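Local structure of histidine acid phosphatase (Hafnia alvei, 4ARU) at residues R32-P40 with L172-Q182; I154-L165 with F191-L199. The protein belongs to branch 2 of the histidine phosphatase superfamily, the histidine acid phosphatases, and is also called a phytase. All coordinates share one frame; numbering follows the deposited sequence. Where two conformers were deposited one is given.

Overall arrangement
Along the chain, 32-40 comes first, after strand 9-18 and at the end of helix 29-33. Interaction 1 joins it to 172-182, closing a loop of 131 residues that is rich in helix. Interaction 2 closes a much shorter loop of 25 residues, from 154-165 to 191-199. The segments alternate in sequence, so the two closures cross: helix 162-172 starts in interaction 2 and ends in interaction 1. Their centres lie about 18 Å apart and they touch, F174 packing on F191 and M195, and V34 also reaching M195. Together they tie the early loop to the helical region, beside helix 213-229.

Interaction 1: residues R32-P40 with L172-Q182; sequences RDVTPHQWP and LDFPKSPYCQQ
A polar and apolar loop-to-loop contact joins the turn after helix 29-33 to the connection between helices 162-172 and 178-182, in the helical part of this histidine phosphatase fold. D173, with positive phi, is the C-prime residue of the Schellman motif that ends helix 162-172, and its carboxylate receives H37. The bond from H37 NE2 to D173 OD2 is 2.8 Å and nearly straight at 170°; it lies close to the imidazole plane and meets the oxygen on its anti side, with ring and carboxylate planes 84° apart. P36 CG lies over one face of the same imidazole, 4.0 Å above its plane. T35 OG1 donates to L172 O (2.8 Å), in the carbonyl plane on a lone pair, while accepting from H37 N in an ST turn; its chi1 of 179° carries the hydroxyl away from its own backbone N and over to L172. At the other end, Y179 N gives a 2.9 Å bond to D33 O, beside S177, the N-cap of helix 178-182. Between these bonds V34 is buried: CG2 meets L172 CD1, CB meets F174 CD1 at 3.9 Å, and CG1 lies alongside Y179 CD2. V34 O has no conventional partner; it sits at the F174 ring edge and takes a CA-H...O contact from F174 CA (3.5 Å). A water links D33 OD1, also held by Q29, weakly to Q182 OE1. Around the contact, the C180-C189 disulfide lies by F174, whose ring meets F191 of helix 191-194 edge-to-face, and W39 packs on helix 213-229.

Interaction 2: residues I154-L165 with F191-L199; sequences IETLNQRYQASL and FSQAMPSRL
I154 meets the other segment first, its carbonyl oxygen touching S197 CB, while in the modelled conformer its CG2 packs on R198 CA and L199 N where strand 198-201 begins. One residue on, E155 points its CA-H almost straight at S197 O (CA to O 3.3 Å, 175° at the hydrogen). A water links E155 O, N158 N and S197 N. L157 lays CB against S197 OG at 3.6 Å. N158 is then gripped through both ends of its amide. OD1 accepts from S197 OG (2.7 Å), the hydroxyl tilted out of the carbonyl plane, and ND2 donates to M195 O (2.9 Å, 164°) within the amide plane, though above the plane of the M195 carbonyl. Weaker bonds run from ND2 to S192 O and S192 OG. The buried asparagine thus bridges the short helix 191-194, from S192 to M195 just past its end, and the loop leading into the antiparallel strand pair 198-201 and 208-211, a small sheet separate from the main mixed sheet of the histidine phosphatase fold. Q159 OE1 reaches S192 OG through a water. Beyond the N-cap Y161, L165 splays its methyls: CD1 lies 3.9 Å from S192 OG, and CD2 abuts the F191 ring edge in plane, 3.9 Å from CE2. With CG anti to the backbone N (chi1 -172°), the F191 ring presents that edge to L165; A213 of helix 213-229 touches L165 as well.

Interaction 1: residues R32-P40 with L172-Q182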
# COMPACT_ATOMS: atom_id res chain seq x y z
N ARG A 32 -22.52 4.67 9.21
CA ARG A 32 -23.90 4.35 8.94
C ARG A 32 -24.74 5.61 8.84
O ARG A 32 -25.46 5.77 7.86
CB ARG A 32 -24.43 3.37 9.97
CG ARG A 32 -23.60 2.10 9.98
CD ARG A 32 -24.43 0.95 10.54
NE ARG A 32 -23.67 -0.27 10.68
CZ ARG A 32 -23.59 -1.23 9.76
NH1 ARG A 32 -24.23 -1.11 8.60
NH2 ARG A 32 -22.84 -2.29 9.98
N ASP A 33 -24.55 6.53 9.79
CA ASP A 33 -25.44 7.68 9.95
C ASP A 33 -25.32 8.71 8.84
O ASP A 33 -26.24 9.49 8.69
CB ASP A 33 -25.22 8.34 11.31
CG ASP A 33 -25.74 7.50 12.49
OD1 ASP A 33 -26.47 6.50 12.24
OD2 ASP A 33 -25.52 7.90 13.68
N VAL A 34 -24.22 8.75 8.10
CA VAL A 34 -24.03 9.84 7.09
C VAL A 34 -24.71 9.53 5.77
O VAL A 34 -24.61 10.31 4.80
CB VAL A 34 -22.54 10.18 6.85
CG1 VAL A 34 -21.92 10.82 8.08
CG2 VAL A 34 -21.75 8.97 6.43
N THR A 35 -25.43 8.43 5.71
CA THR A 35 -26.26 8.09 4.55
C THR A 35 -27.59 7.49 4.97
O THR A 35 -27.63 6.72 5.91
CB THR A 35 -25.55 7.11 3.59
OG1 THR A 35 -26.41 6.81 2.49
CG2 THR A 35 -25.19 5.79 4.25
N PRO A 36 -28.68 7.84 4.29
CA PRO A 36 -29.95 7.13 4.53
C PRO A 36 -29.95 5.72 3.98
O PRO A 36 -30.88 4.93 4.29
CB PRO A 36 -30.97 7.97 3.75
CG PRO A 36 -30.15 8.55 2.62
CD PRO A 36 -28.85 8.89 3.26
N HIS A 37 -28.98 5.41 3.13
CA HIS A 37 -28.97 4.10 2.47
C HIS A 37 -28.33 3.08 3.37
O HIS A 37 -27.75 3.45 4.38
CB HIS A 37 -28.19 4.18 1.19
CG HIS A 37 -28.67 5.25 0.28
ND1 HIS A 37 -30.01 5.41 -0.01
CD2 HIS A 37 -28.02 6.25 -0.34
CE1 HIS A 37 -30.15 6.45 -0.82
NE2 HIS A 37 -28.96 6.97 -1.03
N GLN A 38 -28.53 1.81 3.07
CA GLN A 38 -27.94 0.76 3.90
C GLN A 38 -26.68 0.26 3.23
O GLN A 38 -26.70 -0.06 2.04
CB GLN A 38 -28.93 -0.40 4.05
CG GLN A 38 -30.28 0.04 4.56
CD GLN A 38 -30.24 1.04 5.74
OE1 GLN A 38 -30.76 2.18 5.64
NE2 GLN A 38 -29.63 0.62 6.84
N TRP A 39 -25.60 0.19 4.00
CA TRP A 39 -24.39 -0.38 3.50
C TRP A 39 -24.56 -1.89 3.18
O TRP A 39 -25.16 -2.62 3.95
CB TRP A 39 -23.26 -0.17 4.51
CG TRP A 39 -22.82 1.26 4.63
CD1 TRP A 39 -23.24 2.18 5.57
CD2 TRP A 39 -21.84 1.91 3.83
NE1 TRP A 39 -22.57 3.37 5.37
CE2 TRP A 39 -21.73 3.25 4.30
CE3 TRP A 39 -21.07 1.53 2.74
CZ2 TRP A 39 -20.85 4.15 3.73
CZ3 TRP A 39 -20.22 2.43 2.16
CH2 TRP A 39 -20.09 3.73 2.67
N PRO A 40 -24.00 -2.31 2.05
CA PRO A 40 -24.21 -3.71 1.65
C PRO A 40 -23.43 -4.67 2.56
O PRO A 40 -22.34 -4.33 3.05
CB PRO A 40 -23.71 -3.73 0.19
CG PRO A 40 -22.81 -2.57 0.08
CD PRO A 40 -23.46 -1.52 0.94
N LEU A 172 -23.56 9.87 -1.07
CA LEU A 172 -24.18 9.42 0.16
C LEU A 172 -25.63 9.82 0.30
O LEU A 172 -26.35 9.21 1.10
CB LEU A 172 -23.43 10.04 1.37
CG LEU A 172 -21.99 9.57 1.52
CD1 LEU A 172 -21.37 10.44 2.58
CD2 LEU A 172 -21.90 8.10 1.88
N ASP A 173 -26.11 10.84 -0.43
CA ASP A 173 -27.37 11.51 -0.04
C ASP A 173 -27.32 11.99 1.39
O ASP A 173 -28.29 11.91 2.16
CB ASP A 173 -28.59 10.63 -0.33
CG ASP A 173 -28.83 10.46 -1.82
OD1 ASP A 173 -29.21 11.47 -2.43
OD2 ASP A 173 -28.64 9.36 -2.42
N PHE A 174 -26.16 12.55 1.74
CA PHE A 174 -25.90 13.04 3.10
C PHE A 174 -27.00 13.95 3.66
O PHE A 174 -27.37 13.83 4.82
CB PHE A 174 -24.50 13.69 3.17
CG PHE A 174 -24.19 14.36 4.51
CD1 PHE A 174 -23.86 13.60 5.63
CD2 PHE A 174 -24.19 15.73 4.63
CE1 PHE A 174 -23.57 14.22 6.83
CE2 PHE A 174 -23.90 16.34 5.83
CZ PHE A 174 -23.58 15.59 6.93
N PRO A 175 -27.51 14.89 2.86
CA PRO A 175 -28.48 15.81 3.44
C PRO A 175 -29.77 15.12 3.95
O PRO A 175 -30.47 15.68 4.81
CB PRO A 175 -28.80 16.76 2.27
CG PRO A 175 -27.58 16.73 1.41
CD PRO A 175 -27.08 15.32 1.50
N LYS A 176 -30.04 13.93 3.41
CA LYS A 176 -31.20 13.15 3.84
C LYS A 176 -30.86 12.10 4.89
O LYS A 176 -31.73 11.28 5.21
CB LYS A 176 -31.83 12.44 2.65
CG LYS A 176 -32.37 13.38 1.58
CD LYS A 176 -32.46 12.59 0.29
CE LYS A 176 -33.21 13.28 -0.84
NZ LYS A 176 -32.95 12.48 -2.08
N SER A 177 -29.67 12.17 5.45
CA SER A 177 -29.14 11.12 6.31
C SER A 177 -29.58 11.34 7.76
O SER A 177 -29.93 12.46 8.16
CB SER A 177 -27.64 11.09 6.24
OG SER A 177 -27.08 12.20 6.92
N PRO A 178 -29.55 10.27 8.57
CA PRO A 178 -29.84 10.46 9.99
C PRO A 178 -28.90 11.44 10.66
O PRO A 178 -29.29 12.19 11.55
CB PRO A 178 -29.64 9.04 10.57
CG PRO A 178 -29.97 8.15 9.43
CD PRO A 178 -29.39 8.85 8.22
N TYR A 179 -27.65 11.47 10.20
CA TYR A 179 -26.71 12.45 10.71
C TYR A 179 -27.27 13.86 10.65
O TYR A 179 -27.20 14.60 11.62
CB TYR A 179 -25.39 12.40 9.92
CG TYR A 179 -24.28 13.21 10.54
CD1 TYR A 179 -24.19 14.60 10.35
CD2 TYR A 179 -23.33 12.58 11.33
CE1 TYR A 179 -23.15 15.31 10.93
CE2 TYR A 179 -22.31 13.28 11.91
CZ TYR A 179 -22.23 14.62 11.72
OH TYR A 179 -21.18 15.26 12.31
N CYS A 180 -27.88 14.21 9.52
CA CYS A 180 -28.45 15.55 9.34
C CYS A 180 -29.78 15.71 10.05
O CYS A 180 -30.15 16.81 10.41
CB CYS A 180 -28.61 15.86 7.86
SG CYS A 180 -27.02 16.17 7.06
N GLN A 181 -30.49 14.61 10.28
CA GLN A 181 -31.69 14.64 11.15
C GLN A 181 -31.33 14.85 12.64
O GLN A 181 -32.20 15.27 13.40
CB GLN A 181 -32.52 13.36 11.00
CG GLN A 181 -32.94 13.05 9.55
CD GLN A 181 -33.58 11.65 9.35
OE1 GLN A 181 -33.19 10.63 9.96
NE2 GLN A 181 -34.55 11.60 8.43
N GLN A 182 -30.08 14.56 13.05
CA GLN A 182 -29.61 14.70 14.44
C GLN A 182 -28.68 15.90 14.68
O GLN A 182 -28.57 16.40 15.81
CB GLN A 182 -28.81 13.46 14.86
CG GLN A 182 -29.53 12.13 14.71
CD GLN A 182 -28.66 10.97 15.18
OE1 GLN A 182 -28.19 10.15 14.38
NE2 GLN A 182 -28.43 10.90 16.49
O HOH W 1 -29.26 7.03 13.45

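Interaction 2: residues I154-L165 with F191-L199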
# COMPACT_ATOMS: atom_id res chain seq x y z
N ILE A 154 -4.17 22.51 9.27
CA ILE A 154 -5.02 21.36 8.98
C ILE A 154 -6.49 21.66 9.19
O ILE A 154 -7.33 21.09 8.49
CB ILE A 154 -4.65 20.09 9.78
CG1 ILE A 154 -3.36 19.51 9.26
CG2 ILE A 154 -5.72 19.01 9.66
CD1 ILE A 154 -3.32 19.40 7.75
N GLU A 155 -6.80 22.57 10.12
CA GLU A 155 -8.19 22.96 10.40
C GLU A 155 -8.90 23.53 9.15
O GLU A 155 -10.13 23.58 9.09
CB GLU A 155 -8.24 23.98 11.54
CG GLU A 155 -7.94 23.43 12.96
CD GLU A 155 -6.47 23.06 13.23
OE1 GLU A 155 -5.57 23.37 12.39
OE2 GLU A 155 -6.20 22.45 14.29
N THR A 156 -8.09 23.94 8.17
CA THR A 156 -8.62 24.53 6.93
C THR A 156 -8.64 23.57 5.75
O THR A 156 -8.98 23.95 4.63
CB THR A 156 -7.83 25.83 6.54
OG1 THR A 156 -6.52 25.51 6.05
CG2 THR A 156 -7.73 26.80 7.67
N LEU A 157 -8.29 22.31 5.98
CA LEU A 157 -8.10 21.37 4.87
C LEU A 157 -9.33 21.16 4.01
O LEU A 157 -9.20 20.95 2.80
CB LEU A 157 -7.65 20.02 5.42
CG LEU A 157 -7.15 19.01 4.39
CD1 LEU A 157 -5.84 19.45 3.77
CD2 LEU A 157 -7.01 17.63 4.99
N ASN A 158 -10.54 21.20 4.58
CA ASN A 158 -11.71 20.92 3.76
C ASN A 158 -11.82 21.94 2.61
O ASN A 158 -12.43 21.64 1.58
CB ASN A 158 -13.03 21.02 4.54
CG ASN A 158 -13.20 19.92 5.58
OD1 ASN A 158 -12.33 19.05 5.74
ND2 ASN A 158 -14.37 19.94 6.23
N GLN A 159 -11.33 23.15 2.83
CA GLN A 159 -11.43 24.19 1.81
C GLN A 159 -10.67 23.88 0.53
O GLN A 159 -10.95 24.53 -0.51
CB GLN A 159 -11.05 25.54 2.39
CG GLN A 159 -11.97 26.02 3.52
CD GLN A 159 -13.46 25.74 3.29
OE1 GLN A 159 -14.11 25.00 4.07
NE2 GLN A 159 -14.02 26.27 2.20
N ARG A 160 -9.73 22.95 0.61
CA ARG A 160 -8.93 22.52 -0.53
C ARG A 160 -9.72 21.55 -1.41
O ARG A 160 -9.37 21.31 -2.57
CB ARG A 160 -7.63 21.85 -0.05
CG ARG A 160 -6.73 21.29 -1.12
CD ARG A 160 -5.42 20.87 -0.54
NE ARG A 160 -4.64 22.01 -0.08
CZ ARG A 160 -3.53 21.92 0.63
NH1 ARG A 160 -3.10 20.71 1.06
NH2 ARG A 160 -2.87 23.05 0.94
N TYR A 161 -10.76 20.94 -0.86
CA TYR A 161 -11.45 19.82 -1.50
C TYR A 161 -12.95 20.02 -1.59
O TYR A 161 -13.72 19.05 -1.47
CB TYR A 161 -11.12 18.51 -0.76
CG TYR A 161 -9.67 18.19 -0.78
CD1 TYR A 161 -9.05 17.78 -1.93
CD2 TYR A 161 -8.92 18.34 0.36
CE1 TYR A 161 -7.68 17.50 -1.95
CE2 TYR A 161 -7.56 18.10 0.36
CZ TYR A 161 -6.93 17.67 -0.79
OH TYR A 161 -5.57 17.46 -0.86
N GLN A 162 -13.40 21.23 -1.87
CA GLN A 162 -14.81 21.51 -1.89
C GLN A 162 -15.59 20.68 -2.90
O GLN A 162 -16.62 20.10 -2.54
CB GLN A 162 -15.03 23.01 -2.04
CG GLN A 162 -14.67 23.76 -0.75
CD GLN A 162 -15.48 23.28 0.50
OE1 GLN A 162 -14.99 22.56 1.39
NE2 GLN A 162 -16.75 23.70 0.55
N ALA A 163 -15.11 20.56 -4.12
CA ALA A 163 -15.85 19.77 -5.13
C ALA A 163 -15.95 18.28 -4.79
O ALA A 163 -17.00 17.65 -4.92
CB ALA A 163 -15.21 19.95 -6.49
N SER A 164 -14.86 17.70 -4.33
CA SER A 164 -14.81 16.30 -3.98
C SER A 164 -15.70 16.00 -2.77
O SER A 164 -16.42 14.98 -2.74
CB SER A 164 -13.37 15.89 -3.70
OG SER A 164 -12.59 15.94 -4.88
N LEU A 165 -15.67 16.90 -1.79
CA LEU A 165 -16.53 16.70 -0.61
C LEU A 165 -18.01 16.84 -0.99
O LEU A 165 -18.89 16.10 -0.52
CB LEU A 165 -16.15 17.66 0.51
CG LEU A 165 -14.82 17.41 1.20
CD1 LEU A 165 -14.45 18.46 2.25
CD2 LEU A 165 -14.85 16.04 1.86
N PHE A 191 -21.89 18.78 4.30
CA PHE A 191 -20.93 17.76 4.70
C PHE A 191 -19.65 18.39 5.17
O PHE A 191 -19.14 18.07 6.25
CB PHE A 191 -20.71 16.79 3.53
CG PHE A 191 -19.88 15.56 3.86
CD1 PHE A 191 -20.43 14.51 4.56
CD2 PHE A 191 -18.60 15.40 3.36
CE1 PHE A 191 -19.70 13.36 4.80
CE2 PHE A 191 -17.87 14.25 3.61
CZ PHE A 191 -18.41 13.24 4.34
N SER A 192 -19.11 19.30 4.38
CA SER A 192 -17.85 19.98 4.74
C SER A 192 -17.99 20.86 6.01
O SER A 192 -17.13 20.79 6.89
CB SER A 192 -17.36 20.84 3.57
OG SER A 192 -16.17 21.57 3.94
N GLN A 193 -19.03 21.67 6.10
CA GLN A 193 -19.24 22.58 7.22
C GLN A 193 -19.46 21.80 8.51
O GLN A 193 -19.00 22.20 9.57
CB GLN A 193 -20.47 23.45 6.94
CG GLN A 193 -20.67 24.63 7.90
CD GLN A 193 -21.18 24.21 9.27
OE1 GLN A 193 -21.95 23.27 9.38
NE2 GLN A 193 -20.76 24.92 10.31
N ALA A 194 -20.20 20.70 8.40
CA ALA A 194 -20.54 19.88 9.56
C ALA A 194 -19.32 19.20 10.20
O ALA A 194 -19.35 18.88 11.39
CB ALA A 194 -21.58 18.84 9.20
N MET A 195 -18.29 18.93 9.39
CA MET A 195 -17.16 18.10 9.79
C MET A 195 -15.84 18.74 9.39
O MET A 195 -15.13 18.25 8.52
CB MET A 195 -17.26 16.70 9.18
CG MET A 195 -18.44 15.95 9.76
SD MET A 195 -18.58 14.28 9.05
CE MET A 195 -20.14 14.43 8.22
N PRO A 196 -15.49 19.83 10.08
CA PRO A 196 -14.18 20.42 9.84
C PRO A 196 -13.03 19.46 10.08
O PRO A 196 -13.12 18.57 10.93
CB PRO A 196 -14.14 21.60 10.81
CG PRO A 196 -15.06 21.19 11.90
CD PRO A 196 -16.19 20.47 11.21
N SER A 197 -11.96 19.57 9.30
CA SER A 197 -10.78 18.75 9.53
C SER A 197 -10.08 19.11 10.84
O SER A 197 -10.01 20.30 11.23
CB SER A 197 -9.76 18.88 8.36
OG SER A 197 -10.20 18.25 7.19
N ARG A 198 -9.54 18.11 11.53
CA ARG A 198 -8.58 18.35 12.57
C ARG A 198 -7.72 17.11 12.75
O ARG A 198 -8.12 16.00 12.41
CB ARG A 198 -9.19 18.79 13.90
CG ARG A 198 -9.73 17.65 14.69
CD ARG A 198 -10.44 18.08 15.93
NE ARG A 198 -10.97 16.90 16.63
CZ ARG A 198 -10.33 16.23 17.59
NH1 ARG A 198 -9.12 16.54 17.98
NH2 ARG A 198 -10.91 15.19 18.15
N LEU A 199 -6.55 17.29 13.29
CA LEU A 199 -5.66 16.20 13.58
C LEU A 199 -5.83 15.83 15.06
O LEU A 199 -5.68 16.67 15.94
CB LEU A 199 -4.21 16.63 13.26
CG LEU A 199 -3.12 15.59 13.37
CD1 LEU A 199 -3.38 14.50 12.39
CD2 LEU A 199 -1.74 16.17 13.12
O HOH W 2 -11.47 21.85 7.42
O HOH W 3 -5.68 19.82 14.26
O HOH W 4 -16.89 24.08 4.77